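Local coordinates for protein glycosyl hydrolase (Rhizobium leguminosarum bv. trifolii, PDB 5NDX) that probably hydrolyses O-glycosidic bonds as a family 39 glycoside hydrolase, a bacterial orthologue of human alpha-L-iduronidase, at residues 562-574 against 580-593. The protein carries 2 engineered substitutions. Sequence-based numbering, arbitrary orientation.
Unlike the reference sequence in segment 580-593: Ser583 (reference Pro).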
loop_
_atom_site.group_PDB
_atom_site.type_symbol
_atom_site.label_atom_id
_atom_site.label_comp_id
_atom_site.label_asym_id
_atom_site.label_seq_id
_atom_site.Cartn_x
_atom_site.Cartn_y
_atom_site.Cartn_z
ATOM N N SER A 562 2.497 -3.296 19.732
ATOM C CA SER A 562 3.952 -3.296 19.944
ATOM C C SER A 562 4.798 -3.242 18.650
ATOM O O SER A 562 4.471 -3.870 17.651
ATOM C CB SER A 562 4.342 -4.492 20.772
ATOM O OG SER A 562 3.804 -4.334 22.053
ATOM N N PRO A 563 5.877 -2.445 18.651
ATOM C CA PRO A 563 6.782 -2.348 17.499
ATOM C C PRO A 563 7.748 -3.507 17.462
ATOM O O PRO A 563 7.997 -4.117 18.490
ATOM C CB PRO A 563 7.563 -1.055 17.779
ATOM C CG PRO A 563 7.635 -1.017 19.262
ATOM C CD PRO A 563 6.272 -1.514 19.720
ATOM N N ALA A 564 8.333 -3.765 16.295
ATOM C CA ALA A 564 9.427 -4.730 16.147
ATOM C C ALA A 564 9.052 -6.148 16.629
ATOM O O ALA A 564 9.824 -6.815 17.325
ATOM C CB ALA A 564 10.675 -4.245 16.855
ATOM N N ILE A 565 7.844 -6.569 16.252
ATOM C CA ILE A 565 7.367 -7.932 16.423
ATOM C C ILE A 565 7.488 -8.731 15.136
ATOM O O ILE A 565 7.073 -8.261 14.072
ATOM C CB ILE A 565 5.897 -7.954 16.868
ATOM C CG1 ILE A 565 5.721 -7.129 18.150
ATOM C CG2 ILE A 565 5.449 -9.390 17.134
ATOM C CD1 ILE A 565 6.536 -7.599 19.384
ATOM N N PHE A 566 8.057 -9.924 15.254
ATOM C CA PHE A 566 8.252 -10.860 14.166
ATOM C C PHE A 566 7.517 -12.178 14.425
ATOM O O PHE A 566 7.455 -12.629 15.568
ATOM C CB PHE A 566 9.750 -11.158 14.073
ATOM C CG PHE A 566 10.563 -9.938 13.815
ATOM C CD1 PHE A 566 11.044 -9.182 14.851
ATOM C CD2 PHE A 566 10.784 -9.518 12.509
ATOM C CE1 PHE A 566 11.796 -8.054 14.603
ATOM C CE2 PHE A 566 11.546 -8.389 12.266
ATOM C CZ PHE A 566 12.032 -7.655 13.314
ATOM N N TYR A 567 6.986 -12.809 13.388
ATOM C CA TYR A 567 6.192 -14.043 13.546
ATOM C C TYR A 567 6.943 -15.228 12.953
ATOM O O TYR A 567 7.680 -15.103 11.942
ATOM C CB TYR A 567 4.790 -13.901 12.929
ATOM C CG TYR A 567 4.033 -12.749 13.495
ATOM C CD1 TYR A 567 3.314 -12.864 14.688
ATOM C CD2 TYR A 567 4.117 -11.497 12.917
ATOM C CE1 TYR A 567 2.667 -11.748 15.246
ATOM C CE2 TYR A 567 3.473 -10.388 13.462
ATOM C CZ TYR A 567 2.726 -10.522 14.638
ATOM O OH TYR A 567 2.110 -9.391 15.162
ATOM N N ASP A 568 6.800 -16.361 13.626
ATOM C CA ASP A 568 7.169 -17.669 13.098
ATOM C C ASP A 568 5.888 -18.455 12.885
ATOM O O ASP A 568 4.902 -18.289 13.617
ATOM C CB ASP A 568 7.984 -18.412 14.135
ATOM C CG ASP A 568 9.333 -17.750 14.408
ATOM O OD1 ASP A 568 9.900 -17.065 13.523
ATOM O OD2 ASP A 568 9.804 -17.913 15.542
ATOM N N VAL A 569 5.924 -19.308 11.886
ATOM C CA VAL A 569 4.863 -20.227 11.588
ATOM C C VAL A 569 5.409 -21.601 11.829
ATOM O O VAL A 569 6.497 -21.934 11.333
ATOM C CB VAL A 569 4.392 -20.119 10.144
ATOM C CG1 VAL A 569 3.335 -21.179 9.867
ATOM C CG2 VAL A 569 3.818 -18.746 9.890
ATOM N N LEU A 570 4.666 -22.386 12.600
ATOM C CA LEU A 570 5.036 -23.764 12.902
ATOM C C LEU A 570 3.969 -24.758 12.468
ATOM O O LEU A 570 2.813 -24.417 12.260
ATOM C CB LEU A 570 5.290 -23.936 14.381
ATOM C CG LEU A 570 6.362 -23.037 14.972
ATOM C CD1 LEU A 570 5.701 -21.864 15.617
ATOM C CD2 LEU A 570 7.119 -23.789 16.053
ATOM N N VAL A 571 4.389 -26.002 12.374
ATOM C CA VAL A 571 3.566 -27.070 11.900
ATOM C C VAL A 571 3.754 -28.285 12.788
ATOM O O VAL A 571 4.879 -28.631 13.166
ATOM C CB VAL A 571 3.904 -27.398 10.450
ATOM C CG1 VAL A 571 3.733 -28.886 10.128
ATOM C CG2 VAL A 571 3.020 -26.560 9.546
ATOM N N SER A 572 2.623 -28.895 13.113
ATOM C CA SER A 572 2.547 -30.163 13.817
ATOM C C SER A 572 1.873 -31.178 12.896
ATOM O O SER A 572 0.952 -30.855 12.118
ATOM C CB SER A 572 1.730 -30.013 15.111
ATOM O OG SER A 572 1.329 -31.283 15.606
ATOM N N THR A 573 2.330 -32.418 12.996
ATOM C CA THR A 573 1.718 -33.533 12.259
ATOM C C THR A 573 1.822 -34.833 13.108
ATOM O O THR A 573 2.856 -35.032 13.729
ATOM C CB THR A 573 2.414 -33.626 10.877
ATOM O OG1 THR A 573 1.884 -34.716 10.120
ATOM C CG2 THR A 573 3.947 -33.735 10.995
ATOM N N ASP A 574 0.786 -35.659 13.310
ATOM C CA ASP A 574 -0.645 -35.350 13.312
ATOM C C ASP A 574 -1.009 -35.129 14.787
ATOM O O ASP A 574 -2.079 -35.544 15.239
ATOM C CB ASP A 574 -1.502 -36.540 12.805
ATOM C CG ASP A 574 -0.919 -37.249 11.584
ATOM O OD1 ASP A 574 0.203 -37.794 11.684
ATOM O OD2 ASP A 574 -1.610 -37.311 10.543
ATOM N N LYS A 580 9.236 -25.387 13.166
ATOM C CA LYS A 580 9.184 -24.153 12.400
ATOM C C LYS A 580 9.265 -24.420 10.927
ATOM O O LYS A 580 10.064 -25.206 10.489
ATOM C CB LYS A 580 10.303 -23.172 12.767
ATOM C CG LYS A 580 10.079 -21.791 12.155
ATOM C CD LYS A 580 11.057 -20.741 12.674
ATOM C CE LYS A 580 12.279 -20.696 11.797
ATOM N NZ LYS A 580 13.382 -20.162 12.609
ATOM N N VAL A 581 8.444 -23.712 10.177
ATOM C CA VAL A 581 8.265 -23.905 8.744
ATOM C C VAL A 581 8.451 -22.562 7.962
ATOM O O VAL A 581 8.665 -22.556 6.767
ATOM C CB VAL A 581 6.878 -24.553 8.647
ATOM C CG1 VAL A 581 5.792 -23.671 8.016
ATOM C CG2 VAL A 581 6.955 -26.003 8.197
ATOM N N SER A 582 8.398 -21.423 8.644
ATOM C CA SER A 582 8.713 -20.145 8.029
ATOM C C SER A 582 10.250 -20.009 7.953
ATOM O O SER A 582 10.975 -20.508 8.804
ATOM C CB SER A 582 8.052 -19.027 8.846
ATOM O OG SER A 582 8.290 -19.180 10.230
ATOM N N SER A 583 10.766 -19.362 6.931
ATOM C CA SER A 583 12.231 -19.324 6.754
ATOM C C SER A 583 12.739 -18.025 7.362
ATOM O O SER A 583 13.461 -18.039 8.341
ATOM C CB SER A 583 12.633 -19.542 5.286
ATOM O OG SER A 583 11.750 -18.856 4.411
ATOM N N ALA A 584 12.259 -16.908 6.882
ATOM C CA ALA A 584 12.624 -15.609 7.442
ATOM C C ALA A 584 11.577 -15.194 8.480
ATOM O O ALA A 584 10.420 -15.530 8.326
ATOM C CB ALA A 584 12.668 -14.594 6.323
ATOM N N PRO A 585 11.983 -14.474 9.533
ATOM C CA PRO A 585 11.058 -13.798 10.451
ATOM C C PRO A 585 10.104 -12.854 9.729
ATOM O O PRO A 585 10.529 -12.080 8.855
ATOM C CB PRO A 585 11.994 -12.978 11.344
ATOM C CG PRO A 585 13.283 -13.711 11.287
ATOM C CD PRO A 585 13.382 -14.186 9.883
ATOM N N LEU A 586 8.824 -12.949 10.047
ATOM C CA LEU A 586 7.820 -12.261 9.271
ATOM C C LEU A 586 7.451 -11.024 10.009
ATOM O O LEU A 586 7.038 -11.104 11.182
ATOM C CB LEU A 586 6.589 -13.130 9.120
ATOM C CG LEU A 586 6.813 -14.428 8.349
ATOM C CD1 LEU A 586 5.683 -15.410 8.658
ATOM C CD2 LEU A 586 6.941 -14.114 6.837
ATOM N N ILE A 587 7.495 -9.874 9.369
ATOM C CA ILE A 587 6.887 -8.701 10.018
ATOM C C ILE A 587 5.390 -8.477 9.704
ATOM O O ILE A 587 4.737 -7.706 10.415
ATOM C CB ILE A 587 7.651 -7.391 9.801
ATOM C CG1 ILE A 587 7.687 -7.041 8.339
ATOM C CG2 ILE A 587 9.052 -7.485 10.368
ATOM C CD1 ILE A 587 8.382 -5.711 8.119
ATOM N N SER A 588 4.884 -9.104 8.652
ATOM C CA SER A 588 3.475 -9.030 8.295
ATOM C C SER A 588 2.785 -10.310 8.743
ATOM O O SER A 588 3.408 -11.353 8.859
ATOM C CB SER A 588 3.295 -8.833 6.741
ATOM O OG SER A 588 3.578 -7.452 6.395
ATOM N N THR A 589 1.486 -10.224 8.947
ATOM C CA THR A 589 0.709 -11.307 9.520
ATOM C C THR A 589 0.074 -12.154 8.453
ATOM O O THR A 589 -1.127 -12.316 8.422
ATOM C CB THR A 589 -0.362 -10.724 10.441
ATOM O OG1 THR A 589 -1.263 -9.937 9.667
ATOM C CG2 THR A 589 0.291 -9.880 11.512
ATOM N N ALA A 590 0.921 -12.728 7.600
ATOM C CA ALA A 590 0.485 -13.559 6.513
ATOM C C ALA A 590 1.624 -14.491 6.106
ATOM O O ALA A 590 2.787 -14.155 6.257
ATOM C CB ALA A 590 0.021 -12.705 5.338
ATOM N N PHE A 591 1.281 -15.701 5.690
ATOM C CA PHE A 591 2.285 -16.667 5.281
ATOM C C PHE A 591 1.734 -17.717 4.349
ATOM O O PHE A 591 0.723 -18.331 4.635
ATOM C CB PHE A 591 2.899 -17.321 6.519
ATOM C CG PHE A 591 3.954 -18.340 6.201
ATOM C CD1 PHE A 591 5.200 -17.948 5.742
ATOM C CD2 PHE A 591 3.684 -19.710 6.304
ATOM C CE1 PHE A 591 6.201 -18.904 5.446
ATOM C CE2 PHE A 591 4.672 -20.656 5.988
ATOM C CZ PHE A 591 5.936 -20.247 5.565
ATOM N N LEU A 592 2.402 -17.921 3.222
ATOM C CA LEU A 592 2.051 -18.976 2.300
ATOM C C LEU A 592 2.889 -20.232 2.596
ATOM O O LEU A 592 4.110 -20.180 2.512
ATOM C CB LEU A 592 2.206 -18.541 0.807
ATOM C CG LEU A 592 1.649 -19.792 0.078
ATOM C CD1 LEU A 592 0.291 -19.604 -0.539
ATOM C CD2 LEU A 592 2.589 -20.648 -0.696
ATOM N N HIS A 593 2.247 -21.347 2.990
ATOM C CA HIS A 593 2.962 -22.606 3.233
ATOM C C HIS A 593 2.748 -23.600 2.094
ATOM O O HIS A 593 1.601 -23.854 1.727
ATOM C CB HIS A 593 2.445 -23.293 4.514
ATOM C CG HIS A 593 3.292 -24.459 4.924
ATOM N ND1 HIS A 593 2.764 -25.664 5.347
ATOM C CD2 HIS A 593 4.643 -24.612 4.919
ATOM C CE1 HIS A 593 3.758 -26.487 5.651
ATOM N NE2 HIS A 593 4.905 -25.885 5.380
HETATM O O HOH W 1 5.253 -6.837 12.920
HETATM O O HOH W 2 9.805 -17.053 10.786
#
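Tyr567 and Leu586 trade two backbone hydrogen bonds, Tyr567 N to Leu586 O at 2.8 Å and Leu586 N to Tyr567 O at 3.1 Å, each using an in-plane lone pair of the carbonyl. The Tyr567 ring lies alongside Thr589, whose CG2 is 3.8 Å from Tyr567 CE2. Phe566 sends CE2 and CD2 against the CG2 branch of Ile587, and Pro585 CB also touches CD2. Further along, Ser582 substitutes its hydroxyl for a backbone acceptor: chi1 of 48° turns OG between its own N and carbonyl carbon, where Val569 N donates to it over 2.9 Å in an almost straight bond (175°). Val569 O in turn accepts from Val581 N at 2.9 Å and, weakly, from Ser582 N. The irregular edge thus made belongs to a small C-terminal beta-sandwich, away from the ligand-bearing barrel: strand 566-572 pairs with 601-607 on its other side, whereas 590-593 joins the sheet of 549-557. Between the layers, Val569 CG2 packs 3.7 Å from Phe591 CG and also meets Leu586 CD1, while the Val571 and His593 side chains cross at about a right angle, with CG2 of Val571 near CE1 of His593. Two waters bridge the segments, one donating to both Ile565 O and Ile587 O, the other linking Asp568 OD1 with Ser582 OG. Tyr567 also meets Trp556 edge-to-face, and an alanine here would probably open a gap beside Thr589 CG2 and leave Trp556 without its ring partner. Thr589, the centre of an inverse gamma turn, gives its OG1 to Trp556 O.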